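Local coordinates for protein BlEst2 (Bacillus licheniformis, PDB 6WPX) that probably hydrolyses ester bonds as an esterase or lipase, captured here in its propeptide form, in which the C-terminal domain is autoinhibitory, at residues 48-53 against 114-119; 79-84 against 107-112. All coordinates share one frame; numbering follows the deposited sequence.

Interaction 1: 48-53 against 114-119; sequences PPIVFV and ILVSYS
Val51 gives both of its backbone polar atoms to the parallel strand 113-118: its N donates to Ile114 O at 2.8 Å, nearly straight at 174°, and its O accepts from Val116 N at 2.9 Å. Val53 repeats the pattern, with N bonded to Val116 O and O to Tyr118 N, while Pro49 O takes the first bond of the series from Ile114 N. Backbone groups of Ile50 face the other way and bond to Asp79 and Ala81, those of Phe52 to Ala81, and those of Leu115 to Arg140 and Ile142. CA-H groups add support, as between Phe52 CA and Val116 O at 3.3 Å.

On one face of the sheet, Ile50 CG2 meets Val116 CG2 at 3.5 Å, and the same Ile50 CG2 lies over the rim of the Phe52 ring. Phe52 CG is anti to its carbonyl carbon (chi1 -70°), beside the backbone N; the ring runs side by side with Val116, CE1 3.8 Å from Val116 CB. On the other face, Leu115 CD2 packs on Val51 CB at 3.7 Å. Ser117 OG lies against Val53 CB, and its polar need is met by a hydrogen bond with Ser125 OG; Tyr118 OH is bonded to His254 O.

The strand ends at Tyr118; Ser119, the next residue, has positive phi ahead of helix 121-131, consistent with the nucleophile elbow of alpha/beta hydrolases. Strands 80-83 and 138-144 flank the pair within the sheet. Helices 91-109 and 121-131 cover the face of Val51 and Leu115, whereas on the sheet face of Ile50 and Phe52 the rings of Trp63 and Phe82 meet that of Phe52.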
ATOM      1  N   PRO A  48      18.043  -0.185 -25.541  1.00 21.21           N
ATOM      2  CA  PRO A  48      18.105  -1.543 -24.966  1.00 20.88           C
ATOM      3  C   PRO A  48      16.718  -2.202 -24.921  1.00 22.42           C
ATOM      4  O   PRO A  48      15.715  -1.483 -24.835  1.00 19.20           O
ATOM      5  CB  PRO A  48      18.647  -1.307 -23.543  1.00 22.28           C
ATOM      6  CG  PRO A  48      19.344   0.036 -23.623  1.00 26.32           C
ATOM      7  CD  PRO A  48      18.457   0.833 -24.551  1.00 21.78           C
ATOM      8  N   PRO A  49      16.617  -3.552 -24.985  1.00 18.32           N
ATOM      9  CA  PRO A  49      15.293  -4.173 -24.861  1.00 18.38           C
ATOM     10  C   PRO A  49      14.704  -3.902 -23.464  1.00 21.15           C
ATOM     11  O   PRO A  49      15.436  -3.693 -22.492  1.00 18.73           O
ATOM     12  CB  PRO A  49      15.586  -5.671 -25.034  1.00 21.33           C
ATOM     13  CG  PRO A  49      16.985  -5.717 -25.690  1.00 25.80           C
ATOM     14  CD  PRO A  49      17.691  -4.566 -25.094  1.00 20.07           C
ATOM     15  N   ILE A  50      13.378  -3.882 -23.373  1.00 18.55           N
ATOM     16  CA  ILE A  50      12.725  -3.638 -22.080  1.00 16.50           C
ATOM     17  C   ILE A  50      12.141  -4.916 -21.551  1.00 20.05           C
ATOM     18  O   ILE A  50      11.400  -5.584 -22.261  1.00 19.70           O
ATOM     19  CB  ILE A  50      11.630  -2.544 -22.171  1.00 16.53           C
ATOM     20  CG1 ILE A  50      12.152  -1.228 -22.762  1.00 15.90           C
ATOM     21  CG2 ILE A  50      10.963  -2.337 -20.816  1.00 12.66           C
ATOM     22  CD1 ILE A  50      11.029  -0.408 -23.421  1.00 14.08           C
ATOM     23  N   VAL A  51      12.404  -5.214 -20.284  1.00 17.22           N
ATOM     24  CA  VAL A  51      11.761  -6.330 -19.599  1.00 16.33           C
ATOM     25  C   VAL A  51      10.693  -5.716 -18.696  1.00 20.82           C
ATOM     26  O   VAL A  51      11.011  -4.932 -17.800  1.00 21.18           O
ATOM     27  CB  VAL A  51      12.744  -7.231 -18.821  1.00 19.18           C
ATOM     28  CG1 VAL A  51      11.991  -8.300 -18.013  1.00 19.05           C
ATOM     29  CG2 VAL A  51      13.733  -7.877 -19.772  1.00 18.12           C
ATOM     30  N   PHE A  52       9.427  -6.070 -18.953  1.00 17.26           N
ATOM     31  CA  PHE A  52       8.287  -5.568 -18.183  1.00 16.15           C
ATOM     32  C   PHE A  52       7.997  -6.509 -17.048  1.00 18.81           C
ATOM     33  O   PHE A  52       7.853  -7.713 -17.264  1.00 18.41           O
ATOM     34  CB  PHE A  52       7.069  -5.344 -19.089  1.00 17.01           C
ATOM     35  CG  PHE A  52       7.259  -4.170 -20.023  1.00 16.08           C
ATOM     36  CD1 PHE A  52       6.931  -2.871 -19.616  1.00 16.89           C
ATOM     37  CD2 PHE A  52       7.762  -4.353 -21.309  1.00 15.67           C
ATOM     38  CE1 PHE A  52       7.096  -1.788 -20.485  1.00 16.59           C
ATOM     39  CE2 PHE A  52       7.887  -3.270 -22.190  1.00 17.75           C
ATOM     40  CZ  PHE A  52       7.557  -1.996 -21.768  1.00 16.13           C
ATOM     41  N   VAL A  53       7.989  -5.960 -15.814  1.00 14.92           N
ATOM     42  CA  VAL A  53       7.822  -6.732 -14.578  1.00 14.35           C
ATOM     43  C   VAL A  53       6.533  -6.325 -13.865  1.00 18.71           C
ATOM     44  O   VAL A  53       6.390  -5.168 -13.468  1.00 18.52           O
ATOM     45  CB  VAL A  53       9.076  -6.655 -13.664  1.00 16.37           C
ATOM     46  CG1 VAL A  53       8.927  -7.566 -12.431  1.00 15.02           C
ATOM     47  CG2 VAL A  53      10.346  -7.021 -14.434  1.00 17.11           C
ATOM     48  N   ILE A 114      16.567  -3.072 -19.999  1.00 18.48           N
ATOM     49  CA  ILE A 114      16.025  -2.063 -19.098  1.00 17.05           C
ATOM     50  C   ILE A 114      14.895  -2.769 -18.361  1.00 19.22           C
ATOM     51  O   ILE A 114      14.145  -3.508 -18.983  1.00 17.30           O
ATOM     52  CB  ILE A 114      15.490  -0.854 -19.914  1.00 17.47           C
ATOM     53  CG1 ILE A 114      16.646  -0.044 -20.538  1.00 16.73           C
ATOM     54  CG2 ILE A 114      14.543   0.051 -19.058  1.00 15.93           C
ATOM     55  CD1 ILE A 114      16.156   0.898 -21.666  1.00 22.57           C
ATOM     56  N   LEU A 115      14.765  -2.544 -17.062  1.00 17.68           N
ATOM     57  CA  LEU A 115      13.591  -3.074 -16.370  1.00 16.28           C
ATOM     58  C   LEU A 115      12.577  -1.956 -16.245  1.00 18.33           C
ATOM     59  O   LEU A 115      12.926  -0.859 -15.791  1.00 15.98           O
ATOM     60  CB  LEU A 115      13.925  -3.645 -14.983  1.00 15.94           C
ATOM     61  CG  LEU A 115      14.888  -4.840 -14.921  1.00 23.00           C
ATOM     62  CD1 LEU A 115      15.113  -5.249 -13.495  1.00 24.40           C
ATOM     63  CD2 LEU A 115      14.354  -6.037 -15.709  1.00 25.75           C
ATOM     64  N   VAL A 116      11.325  -2.228 -16.673  1.00 15.87           N
ATOM     65  CA  VAL A 116      10.179  -1.339 -16.447  1.00 14.28           C
ATOM     66  C   VAL A 116       9.319  -2.173 -15.529  1.00 18.94           C
ATOM     67  O   VAL A 116       8.798  -3.205 -15.933  1.00 18.01           O
ATOM     68  CB  VAL A 116       9.437  -0.786 -17.687  1.00 16.31           C
ATOM     69  CG1 VAL A 116       8.150  -0.050 -17.253  1.00 15.07           C
ATOM     70  CG2 VAL A 116      10.348   0.183 -18.453  1.00 16.59           C
ATOM     71  N   SER A 117       9.289  -1.786 -14.260  1.00 16.22           N
ATOM     72  CA  SER A 117       8.664  -2.563 -13.216  1.00 15.89           C
ATOM     73  C   SER A 117       7.530  -1.867 -12.519  1.00 19.32           C
ATOM     74  O   SER A 117       7.674  -0.752 -12.036  1.00 19.03           O
ATOM     75  CB  SER A 117       9.727  -2.979 -12.213  1.00 19.08           C
ATOM     76  OG  SER A 117      10.760  -3.655 -12.910  1.00 22.16           O
ATOM     77  N   TYR A 118       6.427  -2.569 -12.385  1.00 15.82           N
ATOM     78  CA  TYR A 118       5.230  -2.035 -11.761  1.00 14.36           C
ATOM     79  C   TYR A 118       5.001  -2.524 -10.358  1.00 18.06           C
ATOM     80  O   TYR A 118       5.104  -3.723 -10.114  1.00 17.56           O
ATOM     81  CB  TYR A 118       4.045  -2.465 -12.635  1.00 14.70           C
ATOM     82  CG  TYR A 118       2.653  -2.239 -12.064  1.00 13.33           C
ATOM     83  CD1 TYR A 118       2.244  -0.968 -11.656  1.00 13.53           C
ATOM     84  CD2 TYR A 118       1.683  -3.235 -12.147  1.00 15.41           C
ATOM     85  CE1 TYR A 118       0.922  -0.713 -11.298  1.00 15.70           C
ATOM     86  CE2 TYR A 118       0.358  -2.993 -11.788  1.00 16.35           C
ATOM     87  CZ  TYR A 118      -0.016  -1.737 -11.356  1.00 18.46           C
ATOM     88  OH  TYR A 118      -1.318  -1.528 -10.985  1.00 13.53           O
ATOM     89  N   SER A 119       4.551  -1.610  -9.452  1.00 16.24           N
ATOM     90  CA  SER A 119       4.105  -1.971  -8.099  1.00 15.11           C
ATOM     91  C   SER A 119       5.196  -2.791  -7.387  1.00 17.47           C
ATOM     92  O   SER A 119       6.365  -2.425  -7.505  1.00 16.90           O
ATOM     93  CB  SER A 119       2.723  -2.643  -8.198  1.00 19.45           C
ATOM     94  OG  SER A 119       2.273  -3.432  -7.107  1.00 41.24           O
TER

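Interaction 2: 79-84 against 107-112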
ATOM      1  N   ASP A  79      12.605  -3.466 -28.517  1.00 20.46           N
ATOM      2  CA  ASP A  79      12.335  -4.888 -28.323  1.00 20.33           C
ATOM      3  C   ASP A  79      11.940  -5.009 -26.862  1.00 24.46           C
ATOM      4  O   ASP A  79      12.230  -4.104 -26.059  1.00 21.14           O
ATOM      5  CB  ASP A  79      13.542  -5.753 -28.649  1.00 21.43           C
ATOM      6  CG  ASP A  79      13.643  -6.005 -30.130  1.00 23.64           C
ATOM      7  OD1 ASP A  79      12.637  -6.492 -30.732  1.00 20.74           O
ATOM      8  OD2 ASP A  79      14.710  -5.717 -30.693  1.00 21.56           O
ATOM      9  N   ALA A  80      11.203  -6.082 -26.526  1.00 22.62           N
ATOM     10  CA  ALA A  80      10.696  -6.217 -25.173  1.00 21.40           C
ATOM     11  C   ALA A  80      10.508  -7.653 -24.808  1.00 25.35           C
ATOM     12  O   ALA A  80      10.419  -8.504 -25.690  1.00 26.05           O
ATOM     13  CB  ALA A  80       9.363  -5.463 -25.038  1.00 21.36           C
ATOM     14  N   ALA A  81      10.456  -7.931 -23.502  1.00 21.27           N
ATOM     15  CA  ALA A  81      10.205  -9.265 -22.951  1.00 21.76           C
ATOM     16  C   ALA A  81       9.296  -9.082 -21.738  1.00 22.70           C
ATOM     17  O   ALA A  81       9.250  -8.003 -21.161  1.00 18.99           O
ATOM     18  CB  ALA A  81      11.514  -9.959 -22.571  1.00 22.66           C
ATOM     19  N   PHE A  82       8.492 -10.086 -21.441  1.00 21.00           N
ATOM     20  CA  PHE A  82       7.497 -10.010 -20.365  1.00 20.12           C
ATOM     21  C   PHE A  82       7.677 -11.250 -19.542  1.00 25.97           C
ATOM     22  O   PHE A  82       7.820 -12.328 -20.106  1.00 26.97           O
ATOM     23  CB  PHE A  82       6.071  -9.947 -20.978  1.00 21.38           C
ATOM     24  CG  PHE A  82       5.911  -8.791 -21.949  1.00 21.06           C
ATOM     25  CD1 PHE A  82       6.267  -8.928 -23.287  1.00 24.35           C
ATOM     26  CD2 PHE A  82       5.463  -7.552 -21.508  1.00 19.12           C
ATOM     27  CE1 PHE A  82       6.177  -7.840 -24.171  1.00 24.50           C
ATOM     28  CE2 PHE A  82       5.347  -6.468 -22.395  1.00 22.21           C
ATOM     29  CZ  PHE A  82       5.734  -6.608 -23.711  1.00 22.42           C
ATOM     30  N   ILE A  83       7.687 -11.106 -18.219  1.00 22.33           N
ATOM     31  CA  ILE A  83       7.933 -12.223 -17.319  1.00 21.89           C
ATOM     32  C   ILE A  83       6.818 -12.412 -16.290  1.00 24.86           C
ATOM     33  O   ILE A  83       6.197 -11.442 -15.843  1.00 21.60           O
ATOM     34  CB  ILE A  83       9.334 -12.033 -16.648  1.00 24.92           C
ATOM     35  CG1 ILE A  83       9.761 -13.299 -15.841  1.00 26.37           C
ATOM     36  CG2 ILE A  83       9.385 -10.731 -15.783  1.00 24.04           C
ATOM     37  CD1 ILE A  83      11.197 -13.385 -15.461  1.00 26.59           C
ATOM     38  N   ASP A  84       6.583 -13.673 -15.913  1.00 22.22           N
ATOM     39  CA  ASP A  84       5.678 -14.019 -14.842  1.00 22.92           C
ATOM     40  C   ASP A  84       6.591 -14.365 -13.673  1.00 27.52           C
ATOM     41  O   ASP A  84       7.447 -15.242 -13.799  1.00 26.81           O
ATOM     42  CB  ASP A  84       4.843 -15.272 -15.170  1.00 26.60           C
ATOM     43  CG  ASP A  84       3.762 -15.075 -16.205  1.00 34.57           C
ATOM     44  OD1 ASP A  84       3.521 -13.927 -16.591  1.00 30.18           O
ATOM     45  OD2 ASP A  84       3.141 -16.081 -16.615  1.00 38.18           O
ATOM     46  N   GLN A 107      21.046 -13.349 -22.512  1.00 32.33           N
ATOM     47  CA  GLN A 107      21.573 -14.251 -23.537  1.00 33.72           C
ATOM     48  C   GLN A 107      20.707 -14.194 -24.803  1.00 37.25           C
ATOM     49  O   GLN A 107      21.248 -14.203 -25.912  1.00 37.32           O
ATOM     50  CB  GLN A 107      21.687 -15.683 -23.011  1.00 36.58           C
ATOM     51  CG  GLN A 107      22.804 -15.865 -21.984  1.00 58.01           C
ATOM     52  CD  GLN A 107      22.767 -17.179 -21.227  1.00 80.00           C
ATOM     53  OE1 GLN A 107      21.744 -17.878 -21.124  1.00 77.37           O
ATOM     54  NE2 GLN A 107      23.891 -17.517 -20.624  1.00 68.48           N
ATOM     55  N   TYR A 108      19.370 -14.096 -24.637  1.00 31.69           N
ATOM     56  CA  TYR A 108      18.460 -14.012 -25.777  1.00 32.17           C
ATOM     57  C   TYR A 108      18.657 -12.708 -26.581  1.00 34.87           C
ATOM     58  O   TYR A 108      18.680 -12.735 -27.812  1.00 33.80           O
ATOM     59  CB  TYR A 108      17.006 -14.173 -25.313  1.00 33.82           C
ATOM     60  CG  TYR A 108      15.986 -13.973 -26.412  1.00 35.38           C
ATOM     61  CD1 TYR A 108      15.624 -15.019 -27.256  1.00 37.70           C
ATOM     62  CD2 TYR A 108      15.364 -12.739 -26.595  1.00 35.71           C
ATOM     63  CE1 TYR A 108      14.682 -14.837 -28.268  1.00 37.96           C
ATOM     64  CE2 TYR A 108      14.451 -12.536 -27.624  1.00 37.02           C
ATOM     65  CZ  TYR A 108      14.094 -13.592 -28.445  1.00 42.93           C
ATOM     66  OH  TYR A 108      13.151 -13.359 -29.418  1.00 42.70           O
ATOM     67  N   PHE A 109      18.785 -11.562 -25.903  1.00 29.73           N
ATOM     68  CA  PHE A 109      18.948 -10.301 -26.638  1.00 27.02           C
ATOM     69  C   PHE A 109      20.403  -9.971 -26.994  1.00 29.76           C
ATOM     70  O   PHE A 109      20.654  -9.171 -27.895  1.00 28.03           O
ATOM     71  CB  PHE A 109      18.280  -9.157 -25.886  1.00 27.16           C
ATOM     72  CG  PHE A 109      16.757  -9.191 -25.906  1.00 27.53           C
ATOM     73  CD1 PHE A 109      16.052  -9.034 -27.103  1.00 29.32           C
ATOM     74  CD2 PHE A 109      16.031  -9.305 -24.723  1.00 26.88           C
ATOM     75  CE1 PHE A 109      14.647  -9.048 -27.120  1.00 29.76           C
ATOM     76  CE2 PHE A 109      14.625  -9.283 -24.736  1.00 29.92           C
ATOM     77  CZ  PHE A 109      13.943  -9.164 -25.936  1.00 28.70           C
ATOM     78  N   GLY A 110      21.345 -10.596 -26.300  1.00 26.98           N
ATOM     79  CA  GLY A 110      22.775 -10.409 -26.539  1.00 28.29           C
ATOM     80  C   GLY A 110      23.295  -9.096 -25.993  1.00 31.03           C
ATOM     81  O   GLY A 110      24.368  -8.638 -26.385  1.00 29.70           O
ATOM     82  N   ARG A 111      22.538  -8.483 -25.063  1.00 26.71           N
ATOM     83  CA  ARG A 111      22.881  -7.190 -24.447  1.00 26.07           C
ATOM     84  C   ARG A 111      22.028  -6.915 -23.216  1.00 28.63           C
ATOM     85  O   ARG A 111      20.996  -7.568 -23.024  1.00 27.50           O
ATOM     86  CB  ARG A 111      22.715  -6.020 -25.449  1.00 25.37           C
ATOM     87  CG  ARG A 111      21.335  -5.929 -26.119  1.00 28.57           C
ATOM     88  CD  ARG A 111      21.374  -4.901 -27.210  1.00 35.50           C
ATOM     89  NE  ARG A 111      20.154  -4.904 -28.012  1.00 43.90           N
ATOM     90  CZ  ARG A 111      19.543  -3.803 -28.434  1.00 46.38           C
ATOM     91  NH1 ARG A 111      20.018  -2.607 -28.114  1.00 21.66           N
ATOM     92  NH2 ARG A 111      18.439  -3.890 -29.164  1.00 40.84           N
ATOM     93  N   LYS A 112      22.452  -5.899 -22.412  1.00 24.93           N
ATOM     94  CA  LYS A 112      21.772  -5.454 -21.193  1.00 23.42           C
ATOM     95  C   LYS A 112      20.406  -4.897 -21.515  1.00 24.15           C
ATOM     96  O   LYS A 112      20.179  -4.309 -22.578  1.00 21.72           O
ATOM     97  CB  LYS A 112      22.603  -4.438 -20.388  1.00 25.24           C
ATOM     98  CG  LYS A 112      23.809  -5.058 -19.689  1.00 33.06           C
ATOM     99  CD  LYS A 112      24.417  -4.084 -18.715  1.00 41.55           C
ATOM    100  CE  LYS A 112      25.864  -4.386 -18.435  1.00 54.29           C
ATOM    101  NZ  LYS A 112      26.245  -3.943 -17.069  1.00 72.61           N
TER
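NH1 of Arg111 is held by two backbone carbonyls, in a hydrogen bond to Asp44 O and a weak one to Lys47 O, while NH2 approaches Asp79. There OD2 of Asp79 lies at the guanidinium edge, 4.4 Å from Arg111 NH2, too far for a salt bridge, although the opposite charges would still be expected to attract. The other carboxylate oxygen of Asp79, OD1, accepts from Val40 N.

Most of the contact is made by Phe109, in the last turn of helix 91-109. This helix is the connection of a beta-alpha-beta crossover from strand 80-83 to strand 113-118, part of the alpha/beta hydrolase fold, and Gly110, the first residue past the helix, leaves it with a positive phi of 76°. The far end of the Phe109 ring meets 79-81. The ring turns its edge to Ala80 O, which lies 3.6 Å from Phe109 CZ and near the ring plane, an electrostatically favourable approach for an aromatic C-H. CE2 touches Ala81 CB at 3.9 Å, again at the edge, and CE1 lies 3.8 Å from Asp79 CB. Tyr108 CD2 sits over the centre of one ring face, and Pro49 also packs against Phe109.

Interactions 1 and 2 lie side by side in the alpha/beta domain, their centres about 9 Å apart, and share its mixed sheet. Strand 50-53 lies between 80-83 and 113-118, so the crossover through helix 91-109 passes over it. Along the chain, interaction 2 is nested within the loop that interaction 1 closes. The two meet directly through strands 50-53 and 80-83, neighbours in the sheet. Interaction 1 thus joins central strands leading toward the putative nucleophile elbow, whereas interaction 2 packs the C-terminal end of a covering helix against the sheet's strand 80-83.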